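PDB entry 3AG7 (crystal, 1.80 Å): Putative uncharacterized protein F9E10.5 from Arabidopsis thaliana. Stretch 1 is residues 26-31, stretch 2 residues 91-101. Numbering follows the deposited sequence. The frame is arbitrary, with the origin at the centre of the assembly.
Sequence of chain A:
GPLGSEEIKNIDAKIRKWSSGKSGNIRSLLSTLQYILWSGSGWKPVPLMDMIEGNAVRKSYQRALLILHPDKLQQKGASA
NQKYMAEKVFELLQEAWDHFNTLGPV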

# COMPACT_ATOMS: atom_id res chain seq x y z
N ILE A 26 -9.46 4.52 1.70
CA ILE A 26 -8.91 3.23 1.26
C ILE A 26 -8.93 3.15 -0.26
O ILE A 26 -8.02 2.57 -0.87
N ARG A 27 -9.95 3.71 -0.87
CA ARG A 27 -10.01 3.68 -2.34
C ARG A 27 -8.93 4.55 -2.97
O ARG A 27 -8.37 4.23 -4.03
N SER A 28 -8.65 5.70 -2.35
CA SER A 28 -7.58 6.58 -2.89
C SER A 28 -6.22 5.88 -2.91
O SER A 28 -5.45 6.02 -3.88
N LEU A 29 -5.93 5.13 -1.85
CA LEU A 29 -4.68 4.35 -1.76
C LEU A 29 -4.72 3.14 -2.70
O LEU A 29 -3.82 2.97 -3.51
N LEU A 30 -5.78 2.34 -2.62
CA LEU A 30 -5.87 1.12 -3.46
C LEU A 30 -5.82 1.40 -4.99
O LEU A 30 -5.16 0.67 -5.74
N SER A 31 -6.52 2.44 -5.41
CA SER A 31 -6.63 2.82 -6.82
C SER A 31 -5.32 3.42 -7.38
O SER A 31 -5.21 3.67 -8.60
N GLU A 91 1.05 0.43 6.86
CA GLU A 91 0.49 1.30 7.93
C GLU A 91 -0.64 2.20 7.41
O GLU A 91 -1.70 2.30 8.05
N LEU A 92 -0.43 2.82 6.24
CA LEU A 92 -1.44 3.70 5.64
C LEU A 92 -2.67 2.92 5.27
O LEU A 92 -3.78 3.34 5.57
N LEU A 93 -2.46 1.74 4.68
CA LEU A 93 -3.57 0.89 4.25
C LEU A 93 -4.41 0.46 5.45
O LEU A 93 -5.65 0.54 5.42
N GLN A 94 -3.75 0.04 6.54
CA GLN A 94 -4.51 -0.43 7.71
C GLN A 94 -5.37 0.67 8.31
O GLN A 94 -6.48 0.42 8.78
N GLU A 95 -4.81 1.88 8.37
CA GLU A 95 -5.50 3.04 8.98
C GLU A 95 -6.71 3.32 8.10
O GLU A 95 -7.79 3.63 8.60
N ALA A 96 -6.52 3.20 6.77
CA ALA A 96 -7.63 3.50 5.86
C ALA A 96 -8.71 2.43 5.87
O ALA A 96 -9.90 2.75 5.76
N TRP A 97 -8.31 1.17 6.00
CA TRP A 97 -9.23 0.03 6.15
C TRP A 97 -10.12 0.18 7.38
O TRP A 97 -11.36 -0.01 7.33
N ASP A 98 -9.53 0.61 8.48
CA ASP A 98 -10.35 0.80 9.66
C ASP A 98 -11.38 1.93 9.50
O ASP A 98 -12.50 1.80 9.94
N HIS A 99 -10.99 3.03 8.85
CA HIS A 99 -11.93 4.11 8.52
C HIS A 99 -13.04 3.65 7.57
O HIS A 99 -14.21 3.93 7.80
N PHE A 100 -12.67 2.93 6.51
CA PHE A 100 -13.65 2.37 5.58
C PHE A 100 -14.75 1.57 6.30
O PHE A 100 -15.96 1.72 5.98
N ASN A 101 -14.34 0.72 7.23
CA ASN A 101 -15.26 -0.20 7.89
C ASN A 101 -16.15 0.47 8.92
O ASN A 101 -17.04 -0.16 9.47

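The contact between residues 26-31 and 91-101 is a compact apolar helix-to-helix packing, in which one isoleucine fits as a knob into a hole on the opposing helix and no hydrogen bond crosses between the two stretches. It illustrates a general principle: helices far apart in sequence can pack through close-fitting apolar contacts, without any hydrogen bond between them. Within each helix, the bonds Leu30 N to Ile26 O (2.9 Å) and Trp97 N to Leu93 O (2.8 Å) are typical of the internal ladders. The two axes run at 145° to one another, closer to antiparallel than to parallel, and approach to 9.3 Å.

The knob is Ile26. Its CA-to-CB bond points toward the second helix, and its side chain, with chi1 t and chi2 p, sits among Leu93, Ala96, Trp97 and Phe100. This i, i+3, i+4, i+7 spacing is the classic diamond of a helix surface. The two ends of the branched side chain serve different neighbours. Ile26 CD1 reaches Leu93 CD2 at 3.8 Å and Ala96 CB at 3.9 Å, whereas Ile26 CG2 lies 3.8 Å from Phe100 CB. The floor of the hole includes backbone, with Ile26 CD1 also 3.8 Å from Leu93 O. Trp97 contributes chiefly through its main chain, its N being 4.1 Å from Ile26 CD1, while its indole stays farther off.

Ala96 shows what a small residue permits. Its CB points toward the first helix and comes within 3.7 Å of Ile26 N, and here the backbones are close, with Ile26 CA and Ala96 CA 4.8 Å apart. The same methyl also meets Leu29 CD1 at 3.7 Å and thus touches two successive inward-facing residues of the first helix.

Leu29, one turn beyond Ile26, also points toward its partner. In the m, t rotamer it places CD1 4.1 Å from Leu92 CB and 3.6 Å from Leu92 O, while its CB packs 3.7 Å from Leu93 CD2. Leu92 itself points toward the first helix, likewise in the m, t rotamer. Leu93 leaves its backbone sideways, yet its own m, t conformation carries the side-chain end into the interface. There CD2 is a shared contact point, touching Ile26 and Leu29 and, more loosely, Leu30, whose CD2 is 4.2 Å from Leu93 CD2.

At the other end of the contact, Phe100 (chi1 t) points toward the first helix and packs against the CG2 side of Ile26. Arg27 starts sideways but extends through t, t chi2 and chi3 angles until NH2 lies 3.9 Å from Phe100 CE1, near the plane of the ring and at its edge. The guanidinium NE and NH2 have hydrogen bonds elsewhere in the structure.

The remaining polar side chains serve their own stretches or stay outside the interface. Ser31 OG, with chi1 p, donates to Arg27 O at 2.7 Å, and Asn101 ND2 makes a weak hydrogen bond to Trp97 O at 3.1 Å.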

# COMPACT_ATOMS: atom_id res chain seq x y z
CB ILE A 26 -9.66 2.01 1.88
CG1 ILE A 26 -8.94 0.67 1.64
CG2 ILE A 26 -11.08 1.89 1.28
CD1 ILE A 26 -7.48 0.61 2.07
CB ARG A 27 -11.38 4.13 -2.80
CG ARG A 27 -12.47 3.16 -2.45
CD ARG A 27 -13.80 3.76 -2.87
NE ARG A 27 -14.93 2.88 -2.57
CZ ARG A 27 -15.65 2.94 -1.45
NH1 ARG A 27 -15.29 3.75 -0.46
NH2 ARG A 27 -16.71 2.14 -1.29
CB SER A 28 -7.46 7.86 -2.05
OG SER A 28 -8.61 8.70 -2.18
CB LEU A 29 -4.43 3.87 -0.34
CG LEU A 29 -4.32 4.98 0.72
CD1 LEU A 29 -4.28 4.34 2.11
CD2 LEU A 29 -3.08 5.92 0.47
CB LEU A 30 -7.12 0.29 -3.14
CG LEU A 30 -7.20 -0.37 -1.76
CD1 LEU A 30 -8.64 -0.94 -1.52
CD2 LEU A 30 -6.10 -1.44 -1.62
CB SER A 31 -7.80 3.80 -7.05
OG SER A 31 -7.52 5.04 -6.44
CB GLU A 91 1.57 2.18 8.56
CG GLU A 91 2.56 1.42 9.39
CD GLU A 91 3.61 2.35 10.01
OE1 GLU A 91 3.70 3.56 9.62
OE2 GLU A 91 4.34 1.87 10.90
CB LEU A 92 -0.90 4.43 4.41
CG LEU A 92 0.19 5.47 4.71
CD1 LEU A 92 1.03 5.73 3.47
CD2 LEU A 92 -0.40 6.76 5.25
CB LEU A 93 -3.06 -0.33 3.47
CG LEU A 93 -2.62 0.00 2.04
CD1 LEU A 93 -2.15 -1.27 1.34
CD2 LEU A 93 -3.75 0.62 1.20
CB GLN A 94 -3.57 -0.98 8.77
CG GLN A 94 -2.95 -2.28 8.41
CD GLN A 94 -2.90 -3.22 9.60
OE1 GLN A 94 -1.96 -3.19 10.39
NE2 GLN A 94 -3.94 -4.06 9.73
CB GLU A 95 -4.52 4.24 8.99
CG GLU A 95 -5.11 5.64 9.40
CD GLU A 95 -4.35 6.96 8.89
OE1 GLU A 95 -3.33 6.99 8.10
OE2 GLU A 95 -4.87 8.04 9.32
CB ALA A 96 -7.10 3.75 4.42
CB TRP A 97 -8.38 -1.24 6.27
CG TRP A 97 -9.14 -2.51 6.59
CD1 TRP A 97 -9.02 -3.27 7.73
CD2 TRP A 97 -10.06 -3.22 5.74
NE1 TRP A 97 -9.83 -4.39 7.64
CE2 TRP A 97 -10.46 -4.38 6.43
CE3 TRP A 97 -10.57 -2.99 4.45
CZ2 TRP A 97 -11.35 -5.32 5.88
CZ3 TRP A 97 -11.48 -3.90 3.91
CH2 TRP A 97 -11.86 -5.05 4.64
CB ASP A 98 -9.45 1.02 10.88
CG ASP A 98 -10.26 1.12 12.15
OD1 ASP A 98 -10.59 0.06 12.74
OD2 ASP A 98 -10.61 2.26 12.50
CB HIS A 99 -11.15 5.29 7.92
CG HIS A 99 -12.00 6.47 7.57
ND1 HIS A 99 -12.37 7.42 8.50
CD2 HIS A 99 -12.48 6.90 6.37
CE1 HIS A 99 -13.07 8.37 7.90
NE2 HIS A 99 -13.15 8.08 6.61
CB PHE A 100 -12.93 1.49 4.53
CG PHE A 100 -13.86 0.64 3.69
CD1 PHE A 100 -14.70 1.23 2.75
CD2 PHE A 100 -13.94 -0.76 3.89
CE1 PHE A 100 -15.60 0.42 1.99
CE2 PHE A 100 -14.86 -1.55 3.17
CZ PHE A 100 -15.69 -0.94 2.23
CB ASN A 101 -14.52 -1.39 8.49
CG ASN A 101 -14.20 -2.46 7.47
OD1 ASN A 101 -15.10 -3.04 6.85
ND2 ASN A 101 -12.92 -2.68 7.23